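Local structure of protein-l-isoaspartate o-methyltransferase (Thermotoga maritima, 1DL5) at residues Arg249-Thr252 with Thr257-Tyr260. The protein methylates the alpha-carboxylate of L-isoaspartyl residues in damaged proteins, using S-adenosylmethionine as methyl donor, and so starts their repair. Numbering follows the deposited sequence.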
loop_
_atom_site.group_PDB
_atom_site.type_symbol
_atom_site.label_atom_id
_atom_site.label_comp_id
_atom_site.label_asym_id
_atom_site.label_seq_id
_atom_site.Cartn_x
_atom_site.Cartn_y
_atom_site.Cartn_z
ATOM N N ARG A 249 5.730 2.795 -13.485
ATOM C CA ARG A 249 7.060 3.401 -13.463
ATOM C C ARG A 249 7.934 2.711 -12.415
ATOM O O ARG A 249 8.910 3.281 -11.928
ATOM C CB ARG A 249 6.980 4.913 -13.195
ATOM C CG ARG A 249 6.177 5.674 -14.238
ATOM C CD ARG A 249 4.765 5.932 -13.739
ATOM N NE ARG A 249 4.783 6.820 -12.580
ATOM C CZ ARG A 249 3.847 6.852 -11.637
ATOM N NH1 ARG A 249 2.795 6.040 -11.698
ATOM N NH2 ARG A 249 3.978 7.685 -10.613
ATOM N N ARG A 250 7.579 1.469 -12.094
ATOM C CA ARG A 250 8.310 0.670 -11.114
ATOM C C ARG A 250 8.883 -0.596 -11.738
ATOM O O ARG A 250 9.253 -1.530 -11.028
ATOM C CB ARG A 250 7.388 0.277 -9.951
ATOM C CG ARG A 250 7.080 1.418 -8.995
ATOM C CD ARG A 250 5.927 1.051 -8.069
ATOM N NE ARG A 250 5.880 1.918 -6.899
ATOM C CZ ARG A 250 6.658 1.771 -5.828
ATOM N NH1 ARG A 250 7.542 0.783 -5.772
ATOM N NH2 ARG A 250 6.556 2.618 -4.813
ATOM N N LEU A 251 8.948 -0.638 -13.064
ATOM C CA LEU A 251 9.493 -1.817 -13.731
ATOM C C LEU A 251 11.015 -1.778 -13.709
ATOM O O LEU A 251 11.620 -0.712 -13.842
ATOM C CB LEU A 251 9.017 -1.884 -15.184
ATOM C CG LEU A 251 9.296 -3.210 -15.898
ATOM C CD1 LEU A 251 8.369 -4.292 -15.340
ATOM C CD2 LEU A 251 9.091 -3.037 -17.400
ATOM N N THR A 252 11.631 -2.944 -13.521
ATOM C CA THR A 252 13.088 -3.064 -13.521
ATOM C C THR A 252 13.387 -4.431 -14.125
ATOM O O THR A 252 12.467 -5.135 -14.556
ATOM C CB THR A 252 13.687 -2.996 -12.081
ATOM O OG1 THR A 252 15.120 -2.986 -12.159
ATOM C CG2 THR A 252 13.255 -4.202 -11.244
ATOM N N THR A 257 15.262 -10.632 -16.753
ATOM C CA THR A 257 13.922 -10.931 -16.270
ATOM C C THR A 257 13.346 -9.617 -15.773
ATOM O O THR A 257 13.975 -8.945 -14.961
ATOM C CB THR A 257 13.949 -11.924 -15.096
ATOM O OG1 THR A 257 14.467 -13.183 -15.544
ATOM C CG2 THR A 257 12.545 -12.126 -14.546
ATOM N N PHE A 258 12.168 -9.250 -16.269
ATOM C CA PHE A 258 11.532 -8.008 -15.841
ATOM C C PHE A 258 10.730 -8.232 -14.574
ATOM O O PHE A 258 10.057 -9.256 -14.420
ATOM C CB PHE A 258 10.615 -7.446 -16.932
ATOM C CG PHE A 258 11.353 -6.774 -18.057
ATOM C CD1 PHE A 258 11.704 -5.434 -17.964
ATOM C CD2 PHE A 258 11.721 -7.488 -19.195
ATOM C CE1 PHE A 258 12.415 -4.807 -18.990
ATOM C CE2 PHE A 258 12.434 -6.871 -20.231
ATOM C CZ PHE A 258 12.781 -5.528 -20.126
ATOM N N TYR A 259 10.815 -7.264 -13.666
ATOM C CA TYR A 259 10.106 -7.336 -12.401
ATOM C C TYR A 259 9.428 -6.017 -12.087
ATOM O O TYR A 259 9.977 -4.956 -12.365
ATOM C CB TYR A 259 11.054 -7.578 -11.223
ATOM C CG TYR A 259 11.855 -8.848 -11.260
ATOM C CD1 TYR A 259 11.360 -10.014 -10.681
ATOM C CD2 TYR A 259 13.114 -8.886 -11.854
ATOM C CE1 TYR A 259 12.102 -11.191 -10.686
ATOM C CE2 TYR A 259 13.869 -10.062 -11.864
ATOM C CZ TYR A 259 13.354 -11.208 -11.276
ATOM O OH TYR A 259 14.098 -12.369 -11.261
ATOM N N TYR A 260 8.239 -6.105 -11.509
ATOM C CA TYR A 260 7.543 -4.920 -11.032
ATOM C C TYR A 260 8.029 -4.857 -9.579
ATOM O O TYR A 260 7.819 -5.805 -8.819
ATOM C CB TYR A 260 6.031 -5.136 -11.044
ATOM C CG TYR A 260 5.287 -4.187 -10.122
ATOM C CD1 TYR A 260 5.177 -2.829 -10.417
ATOM C CD2 TYR A 260 4.710 -4.650 -8.940
ATOM C CE1 TYR A 260 4.504 -1.953 -9.555
ATOM C CE2 TYR A 260 4.038 -3.784 -8.071
ATOM C CZ TYR A 260 3.940 -2.443 -8.384
ATOM O OH TYR A 260 3.268 -1.594 -7.530
#
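T252 and Y259 form an antiparallel hydrogen-bonded pair in the beta hairpin of strands 251-254 and 257-261, at one border of the five-stranded antiparallel sheet in the C-terminal domain. T252 N gives its hydrogen to Y259 O at 2.8 Å, and Y259 N returns one to T252 O over the same distance. T252 O also receives a CA-H...O contact from F258 CA. On the face these two residues share, T252 CG2 meets Y259 CB at 4.0 Å; a branched threonine suits the place because its methyl packs across the strands while OG1, anti to the backbone N (chi1 -174°), bonds to L216 O.

L251 and Y260 follow as a non-hydrogen-bonded pair, with side chains on the other face, against helix 237-248. Leucine divides its two methyls: CD1 lies 3.4 Å from Y259 O, whereas CD2 meets F258 CD1 at 3.6 Å in an apolar patch that L179 also touches. Just before the first strand, R250 supplies the aliphatic part of its side chain, with CD 3.6 Å from Y260 CE1. An extended chain from CG to NE carries the guanidinium away beyond the hydroxyl end of the ring, the two planes 61° apart, and NH1 bonds to A261 O.

Further out, the backbone of F258 pairs with F269 and that of Y260 with V267, tying the hairpin to strand 265-270. Tyrosine serves the buried site at 260 by giving helix 237-248 a broad apolar ring, while its hydroxyl OH hydrogen-bonds to E282 OE2.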